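Local coordinates for hypothetical protein XCC279 (Xanthomonas campestris pv. campestris, PDB 4NAV) that probably hydrolyses 3-deoxy-D-manno-octulosonate 8-phosphate to KDO and inorganic phosphate, a magnesium-dependent step of lipopolysaccharide biosynthesis, at residues Y3-L9 / D164-A169; K57-H61 / I176-F180. All blocks are in the same frame, centred on the assembly; numbering follows the deposited sequence.

Helix 158-169 joins the two interactions. In interaction 1 it takes the N-terminal loop against the side that carries Asp164, Val165 and Ala168. Its Val166 and Leu167 turn instead to the residues of interaction 2, where Leu167 CD1 packs on Gln58 CB at 3.6 Å and on Ile176 CD1 at 3.9 Å, while Val166 CG1 meets Leu59 CD2 at 3.8 Å. The centres of the two contacts lie about 15 Å apart. Both touch a second subunit of the homotetramer. Both also lie away from the predicted magnesium-binding Asp26 and Asp118 and substrate-binding Asp28, their centres about 15 and 17 Å from the centre of the chain, toward the outside of the HAD fold.

Interaction 1 of 2, residues Y3-L9 / D164-A169; sequences YSPLQDL and DVVLAA
Leu6 and Pro5 of the N-terminal loop lie against Val165 and Ala168 of helix 158-169. The CG of Leu6 comes within 3.6 Å of Ala168 CB; alanine, with its single methyl, lets the loop approach this turn of the helix closely. Leu6 CD2 sits by the carbonyl O of Val165, at 3.6 Å, and near Val165 CG1, at 4.0 Å. Pro5 crosses Asp164 at about a right angle and sets its CG 3.7 Å from Asp164 CB, the apolar part of the aspartate. From the far end of the loop Leu9 meets Val165 tip to tip, CD2 to CG2 at 3.7 Å.

A single hydrogen bond links the segments: Tyr3 OH gives to Asp164 OD2 at 3.1 Å, arriving on the anti side and 28° out of the carboxylate plane. Tyr3 has its CG anti to the backbone N (chi1 159°), which sends the ring toward the helix. The other oxygen, Asp164 OD1, has a salt bridge to Arg160, so each carboxylate oxygen has its own partner.

Further out, the type I turn from Ser4 to Gln7, with Ser4 OG accepting from Leu6 N at 3.2 Å, presents Pro5 and Leu6 to the helix. Tyr3 also stacks edge-to-face with Trp141 of the second subunit. The arrangement is an N-terminal loop, shaped by an ST turn and two overlapping beta turns, type I then type II, packed on the penultimate helix of the HAD fold.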
ATOM      1  N   TYR A   3     -19.055   4.925 -20.323  1.00 53.85           N
ATOM      2  CA  TYR A   3     -19.128   4.294 -18.999  1.00 46.87           C
ATOM      3  C   TYR A   3     -20.430   4.651 -18.310  1.00 43.45           C
ATOM      4  O   TYR A   3     -20.811   5.817 -18.300  1.00 43.12           O
ATOM      5  CB  TYR A   3     -17.969   4.766 -18.153  1.00 44.49           C
ATOM      6  CG  TYR A   3     -18.118   4.634 -16.650  1.00 42.57           C
ATOM      7  CD1 TYR A   3     -17.837   3.439 -15.978  1.00 40.97           C
ATOM      8  CD2 TYR A   3     -18.442   5.745 -15.885  1.00 41.56           C
ATOM      9  CE1 TYR A   3     -17.915   3.347 -14.588  1.00 38.50           C
ATOM     10  CE2 TYR A   3     -18.534   5.661 -14.518  1.00 39.59           C
ATOM     11  CZ  TYR A   3     -18.272   4.475 -13.866  1.00 40.45           C
ATOM     12  OH  TYR A   3     -18.371   4.473 -12.476  1.00 42.52           O
ATOM     13  N   SER A   4     -21.142   3.635 -17.820  1.00 39.71           N
ATOM     14  CA  SER A   4     -22.329   3.871 -17.050  1.00 36.58           C
ATOM     15  C   SER A   4     -22.278   3.016 -15.848  1.00 34.47           C
ATOM     16  O   SER A   4     -22.286   1.796 -15.958  1.00 33.73           O
ATOM     17  CB  SER A   4     -23.627   3.571 -17.775  1.00 36.17           C
ATOM     18  OG  SER A   4     -24.725   3.905 -16.894  1.00 34.36           O
ATOM     19  N   PRO A   5     -22.270   3.648 -14.677  1.00 34.29           N
ATOM     20  CA  PRO A   5     -22.245   2.867 -13.451  1.00 33.82           C
ATOM     21  C   PRO A   5     -23.433   1.912 -13.378  1.00 33.98           C
ATOM     22  O   PRO A   5     -23.355   0.919 -12.653  1.00 35.16           O
ATOM     23  CB  PRO A   5     -22.320   3.921 -12.352  1.00 32.59           C
ATOM     24  CG  PRO A   5     -21.958   5.195 -13.018  1.00 33.96           C
ATOM     25  CD  PRO A   5     -22.424   5.085 -14.416  1.00 33.99           C
ATOM     26  N   LEU A   6     -24.487   2.194 -14.151  1.00 33.66           N
ATOM     27  CA  LEU A   6     -25.741   1.457 -14.049  1.00 34.02           C
ATOM     28  C   LEU A   6     -25.854   0.220 -14.909  1.00 36.09           C
ATOM     29  O   LEU A   6     -26.722  -0.629 -14.671  1.00 36.10           O
ATOM     30  CB  LEU A   6     -26.897   2.374 -14.400  1.00 33.38           C
ATOM     31  CG  LEU A   6     -27.052   3.571 -13.481  1.00 32.56           C
ATOM     32  CD1 LEU A   6     -28.350   4.285 -13.838  1.00 33.04           C
ATOM     33  CD2 LEU A   6     -27.062   3.138 -12.022  1.00 31.88           C
ATOM     34  N   GLN A   7     -25.017   0.077 -15.922  1.00 39.44           N
ATOM     35  CA  GLN A   7     -25.189  -1.140 -16.730  1.00 43.67           C
ATOM     36  C   GLN A   7     -24.639  -2.321 -15.923  1.00 44.45           C
ATOM     37  O   GLN A   7     -23.794  -2.178 -15.006  1.00 45.38           O
ATOM     38  CB  GLN A   7     -24.733  -1.031 -18.208  1.00 45.77           C
ATOM     39  CG  GLN A   7     -23.257  -0.888 -18.513  1.00 46.55           C
ATOM     40  CD  GLN A   7     -23.073  -0.853 -20.029  1.00 48.26           C
ATOM     41  OE1 GLN A   7     -22.512  -1.767 -20.667  1.00 49.13           O
ATOM     42  NE2 GLN A   7     -23.598   0.197 -20.618  1.00 48.64           N
ATOM     43  N   ASP A   8     -25.221  -3.468 -16.191  1.00 44.43           N
ATOM     44  CA  ASP A   8     -24.922  -4.673 -15.436  1.00 43.04           C
ATOM     45  C   ASP A   8     -25.415  -4.620 -14.003  1.00 38.87           C
ATOM     46  O   ASP A   8     -25.028  -5.447 -13.196  1.00 38.09           O
ATOM     47  CB  ASP A   8     -23.425  -4.980 -15.493  1.00 44.51           C
ATOM     48  CG  ASP A   8     -22.879  -4.931 -16.909  1.00 47.99           C
ATOM     49  OD1 ASP A   8     -23.557  -5.448 -17.840  1.00 49.97           O
ATOM     50  OD2 ASP A   8     -21.790  -4.343 -17.094  1.00 48.59           O
ATOM     51  N   LEU A   9     -26.286  -3.673 -13.682  1.00 36.80           N
ATOM     52  CA  LEU A   9     -26.921  -3.629 -12.362  1.00 35.76           C
ATOM     53  C   LEU A   9     -28.393  -3.902 -12.511  1.00 35.29           C
ATOM     54  O   LEU A   9     -29.002  -3.508 -13.479  1.00 33.89           O
ATOM     55  CB  LEU A   9     -26.750  -2.274 -11.747  1.00 35.87           C
ATOM     56  CG  LEU A   9     -25.601  -2.086 -10.757  1.00 36.49           C
ATOM     57  CD1 LEU A   9     -24.296  -2.787 -11.147  1.00 35.93           C
ATOM     58  CD2 LEU A   9     -25.413  -0.584 -10.534  1.00 35.63           C
ATOM     59  N   ASP A 164     -21.089   6.952  -7.699  1.00 26.24           N
ATOM     60  CA  ASP A 164     -21.385   7.031  -9.127  1.00 26.32           C
ATOM     61  C   ASP A 164     -22.719   6.370  -9.501  1.00 25.65           C
ATOM     62  O   ASP A 164     -23.518   6.947 -10.250  1.00 26.42           O
ATOM     63  CB  ASP A 164     -20.269   6.402  -9.914  1.00 27.06           C
ATOM     64  CG  ASP A 164     -18.965   7.175  -9.811  1.00 28.40           C
ATOM     65  OD1 ASP A 164     -18.977   8.355  -9.390  1.00 29.15           O
ATOM     66  OD2 ASP A 164     -17.923   6.610 -10.209  1.00 29.64           O
ATOM     67  N   VAL A 165     -23.019   5.229  -8.888  1.00 24.49           N
ATOM     68  CA  VAL A 165     -24.285   4.556  -9.133  1.00 24.09           C
ATOM     69  C   VAL A 165     -25.477   5.421  -8.732  1.00 24.67           C
ATOM     70  O   VAL A 165     -26.420   5.642  -9.518  1.00 23.88           O
ATOM     71  CB  VAL A 165     -24.349   3.230  -8.367  1.00 23.97           C
ATOM     72  CG1 VAL A 165     -25.785   2.729  -8.255  1.00 23.81           C
ATOM     73  CG2 VAL A 165     -23.437   2.201  -9.038  1.00 23.82           C
ATOM     74  N   VAL A 166     -25.392   5.963  -7.514  1.00 25.14           N
ATOM     75  CA  VAL A 166     -26.479   6.729  -6.958  1.00 25.47           C
ATOM     76  C   VAL A 166     -26.718   7.977  -7.799  1.00 25.64           C
ATOM     77  O   VAL A 166     -27.844   8.255  -8.240  1.00 25.33           O
ATOM     78  CB  VAL A 166     -26.183   7.084  -5.507  1.00 26.00           C
ATOM     79  CG1 VAL A 166     -27.220   8.067  -4.962  1.00 27.13           C
ATOM     80  CG2 VAL A 166     -26.225   5.839  -4.663  1.00 25.79           C
ATOM     81  N   LEU A 167     -25.642   8.710  -8.045  1.00 25.85           N
ATOM     82  CA  LEU A 167     -25.707   9.876  -8.903  1.00 26.23           C
ATOM     83  C   LEU A 167     -26.275   9.519 -10.302  1.00 26.51           C
ATOM     84  O   LEU A 167     -27.184  10.190 -10.789  1.00 25.51           O
ATOM     85  CB  LEU A 167     -24.334  10.493  -9.018  1.00 27.04           C
ATOM     86  CG  LEU A 167     -23.808  11.103  -7.697  1.00 28.08           C
ATOM     87  CD1 LEU A 167     -22.342  11.458  -7.797  1.00 28.35           C
ATOM     88  CD2 LEU A 167     -24.616  12.351  -7.358  1.00 28.95           C
ATOM     89  N   ALA A 168     -25.824   8.406 -10.892  1.00 25.89           N
ATOM     90  CA  ALA A 168     -26.346   8.027 -12.203  1.00 26.20           C
ATOM     91  C   ALA A 168     -27.856   7.731 -12.120  1.00 26.10           C
ATOM     92  O   ALA A 168     -28.620   8.140 -12.971  1.00 25.84           O
ATOM     93  CB  ALA A 168     -25.612   6.810 -12.731  1.00 26.20           C
ATOM     94  N   ALA A 169     -28.276   7.030 -11.063  1.00 25.79           N
ATOM     95  CA  ALA A 169     -29.661   6.664 -10.914  1.00 25.60           C
ATOM     96  C   ALA A 169     -30.523   7.885 -10.707  1.00 26.39           C
ATOM     97  O   ALA A 169     -31.731   7.845 -10.959  1.00 27.16           O
ATOM     98  CB  ALA A 169     -29.863   5.687  -9.762  1.00 25.12           C
TER

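Interaction 2 of 2, residues K57-H61 / I176-F180; sequences KQLEH and IIARF
Gln58, Arg179 and His61 contribute most of the surface buried between helix 50-61 and helix 173-180. The axes of the two short segments come no closer than 12.9 Å, with 105° between their directions, so long side chains have to bridge the gap. Gln58 suits this place because its chain is long and flexible: bent at chi2 (-92°), it carries the amide across to Ile176 and Phe180. Its NE2 is set against the methyls of Ile176, in a modelled contact too close to interpret at this resolution, while OE1 lies in the plane of the Phe180 ring, at its edge and 3.7 Å from CE2. That OE1 also receives a weak hydrogen bond from Gln54, one turn earlier in the helix.

At the exposed end of the contact the model is too tight to be trusted in detail. There His61 and Arg179 approach each other from opposite directions, with the guanidinium placed obliquely over the imidazole; the overlap itself is uncertain.

Leu120 of the second subunit packs on Gln58, Ile176 and Phe180, so the contact also borders the subunit interface. The chemistry is therefore divided: a buried amide set among aliphatic and aromatic groups, and a polar pair at the surface. With the segments sharing no hydrogen bond, their association rests on packing.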
ATOM      1  N   LYS A  57     -18.532  14.395  -1.883  1.00 35.18           N
ATOM      2  CA  LYS A  57     -18.905  15.768  -2.146  1.00 37.09           C
ATOM      3  C   LYS A  57     -20.033  15.843  -3.184  1.00 37.26           C
ATOM      4  O   LYS A  57     -20.950  16.646  -3.057  1.00 36.40           O
ATOM      5  CB  LYS A  57     -17.699  16.546  -2.657  1.00 39.93           C
ATOM      6  CG  LYS A  57     -16.768  17.001  -1.565  1.00 42.57           C
ATOM      7  CD  LYS A  57     -15.551  17.697  -2.149  1.00 46.53           C
ATOM      8  CE  LYS A  57     -14.634  18.185  -1.034  1.00 49.71           C
ATOM      9  NZ  LYS A  57     -13.315  18.712  -1.491  1.00 51.01           N
ATOM     10  N   GLN A  58     -19.975  14.972  -4.182  1.00 36.35           N
ATOM     11  CA  GLN A  58     -20.923  15.035  -5.270  1.00 35.88           C
ATOM     12  C   GLN A  58     -22.284  14.601  -4.829  1.00 34.61           C
ATOM     13  O   GLN A  58     -23.297  15.184  -5.261  1.00 34.73           O
ATOM     14  CB  GLN A  58     -20.452  14.172  -6.379  1.00 36.22           C
ATOM     15  CG  GLN A  58     -19.074  14.565  -6.799  1.00 38.82           C
ATOM     16  CD  GLN A  58     -19.075  15.546  -7.891  1.00 42.32           C
ATOM     17  OE1 GLN A  58     -18.905  16.753  -7.674  1.00 41.62           O
ATOM     18  NE2 GLN A  58     -19.319  15.047  -9.105  1.00 47.45           N
ATOM     19  N   LEU A  59     -22.318  13.595  -3.958  1.00 33.52           N
ATOM     20  CA  LEU A  59     -23.551  13.243  -3.265  1.00 32.78           C
ATOM     21  C   LEU A  59     -24.085  14.436  -2.481  1.00 33.83           C
ATOM     22  O   LEU A  59     -25.251  14.795  -2.609  1.00 33.06           O
ATOM     23  CB  LEU A  59     -23.341  12.084  -2.319  1.00 32.02           C
ATOM     24  CG  LEU A  59     -23.182  10.698  -2.913  1.00 32.00           C
ATOM     25  CD1 LEU A  59     -23.129   9.687  -1.802  1.00 31.44           C
ATOM     26  CD2 LEU A  59     -24.309  10.327  -3.878  1.00 31.88           C
ATOM     27  N   GLU A  60     -23.222  15.096  -1.715  1.00 34.73           N
ATOM     28  CA  GLU A  60     -23.700  16.227  -0.960  1.00 37.81           C
ATOM     29  C   GLU A  60     -24.219  17.301  -1.958  1.00 38.17           C
ATOM     30  O   GLU A  60     -25.317  17.816  -1.809  1.00 37.66           O
ATOM     31  CB  GLU A  60     -22.645  16.760   0.012  1.00 40.25           C
ATOM     32  CG  GLU A  60     -23.216  17.514   1.226  1.00 43.53           C
ATOM     33  CD  GLU A  60     -23.870  16.621   2.297  1.00 44.22           C
ATOM     34  OE1 GLU A  60     -23.383  15.496   2.545  1.00 41.80           O
ATOM     35  OE2 GLU A  60     -24.884  17.070   2.897  1.00 48.39           O
ATOM     36  N   HIS A  61     -23.434  17.585  -2.988  1.00 38.21           N
ATOM     37  CA  HIS A  61     -23.771  18.571  -4.001  1.00 39.33           C
ATOM     38  C   HIS A  61     -25.074  18.253  -4.725  1.00 38.59           C
ATOM     39  O   HIS A  61     -25.774  19.170  -5.190  1.00 39.19           O
ATOM     40  CB  HIS A  61     -22.618  18.647  -5.001  1.00 40.81           C
ATOM     41  CG  HIS A  61     -22.592  19.884  -5.827  1.00 43.39           C
ATOM     42  ND1 HIS A  61     -23.181  19.965  -7.068  1.00 44.21           N
ATOM     43  CD2 HIS A  61     -22.030  21.089  -5.588  1.00 45.63           C
ATOM     44  CE1 HIS A  61     -22.989  21.174  -7.555  1.00 46.22           C
ATOM     45  NE2 HIS A  61     -22.288  21.874  -6.681  1.00 47.52           N
ATOM     46  N   ILE A 176     -23.094  17.131 -13.631  1.00 39.70           N
ATOM     47  CA  ILE A 176     -21.824  17.095 -12.940  1.00 39.00           C
ATOM     48  C   ILE A 176     -20.698  17.378 -13.922  1.00 40.03           C
ATOM     49  O   ILE A 176     -19.889  18.281 -13.714  1.00 41.00           O
ATOM     50  CB  ILE A 176     -21.610  15.772 -12.219  1.00 37.72           C
ATOM     51  CG1 ILE A 176     -22.377  15.795 -10.901  1.00 37.88           C
ATOM     52  CG2 ILE A 176     -20.141  15.559 -11.921  1.00 37.08           C
ATOM     53  CD1 ILE A 176     -22.556  14.429 -10.278  1.00 37.38           C
ATOM     54  N   ILE A 177     -20.679  16.628 -15.006  1.00 39.79           N
ATOM     55  CA  ILE A 177     -19.712  16.859 -16.072  1.00 41.16           C
ATOM     56  C   ILE A 177     -19.732  18.267 -16.643  1.00 41.80           C
ATOM     57  O   ILE A 177     -18.686  18.844 -16.910  1.00 43.46           O
ATOM     58  CB  ILE A 177     -19.885  15.796 -17.186  1.00 41.62           C
ATOM     59  CG1 ILE A 177     -19.079  14.537 -16.788  1.00 41.09           C
ATOM     60  CG2 ILE A 177     -19.409  16.298 -18.549  1.00 43.00           C
ATOM     61  CD1 ILE A 177     -19.687  13.264 -17.323  1.00 41.57           C
ATOM     62  N   ALA A 178     -20.912  18.810 -16.862  1.00 42.15           N
ATOM     63  CA  ALA A 178     -21.033  20.151 -17.444  1.00 43.83           C
ATOM     64  C   ALA A 178     -20.445  21.190 -16.503  1.00 44.71           C
ATOM     65  O   ALA A 178     -19.779  22.118 -16.935  1.00 44.54           O
ATOM     66  CB  ALA A 178     -22.486  20.464 -17.769  1.00 43.80           C
ATOM     67  N   ARG A 179     -20.655  21.021 -15.202  1.00 44.51           N
ATOM     68  CA  ARG A 179     -20.065  21.980 -14.261  1.00 46.23           C
ATOM     69  C   ARG A 179     -18.525  21.967 -14.303  1.00 47.29           C
ATOM     70  O   ARG A 179     -17.891  23.006 -14.202  1.00 49.06           O
ATOM     71  CB  ARG A 179     -20.591  21.751 -12.858  1.00 45.78           C
ATOM     72  CG  ARG A 179     -20.009  22.705 -11.818  1.00 47.82           C
ATOM     73  CD  ARG A 179     -20.849  22.728 -10.558  1.00 47.99           C
ATOM     74  NE  ARG A 179     -21.690  21.538 -10.496  1.00 46.39           N
ATOM     75  CZ  ARG A 179     -21.407  20.409  -9.845  1.00 46.18           C
ATOM     76  NH1 ARG A 179     -22.295  19.399  -9.912  1.00 46.48           N
ATOM     77  NH2 ARG A 179     -20.295  20.278  -9.123  1.00 45.55           N
ATOM     78  N   PHE A 180     -17.930  20.798 -14.499  1.00 46.74           N
ATOM     79  CA  PHE A 180     -16.476  20.692 -14.515  1.00 48.51           C
ATOM     80  C   PHE A 180     -15.812  20.868 -15.895  1.00 51.57           C
ATOM     81  O   PHE A 180     -14.609  20.752 -16.000  1.00 52.03           O
ATOM     82  CB  PHE A 180     -16.041  19.353 -13.909  1.00 47.03           C
ATOM     83  CG  PHE A 180     -16.082  19.321 -12.415  1.00 45.61           C
ATOM     84  CD1 PHE A 180     -15.106  19.957 -11.683  1.00 46.38           C
ATOM     85  CD2 PHE A 180     -17.105  18.668 -11.745  1.00 44.45           C
ATOM     86  CE1 PHE A 180     -15.129  19.941 -10.300  1.00 45.49           C
ATOM     87  CE2 PHE A 180     -17.135  18.648 -10.365  1.00 44.03           C
ATOM     88  CZ  PHE A 180     -16.134  19.278  -9.636  1.00 43.90           C
TER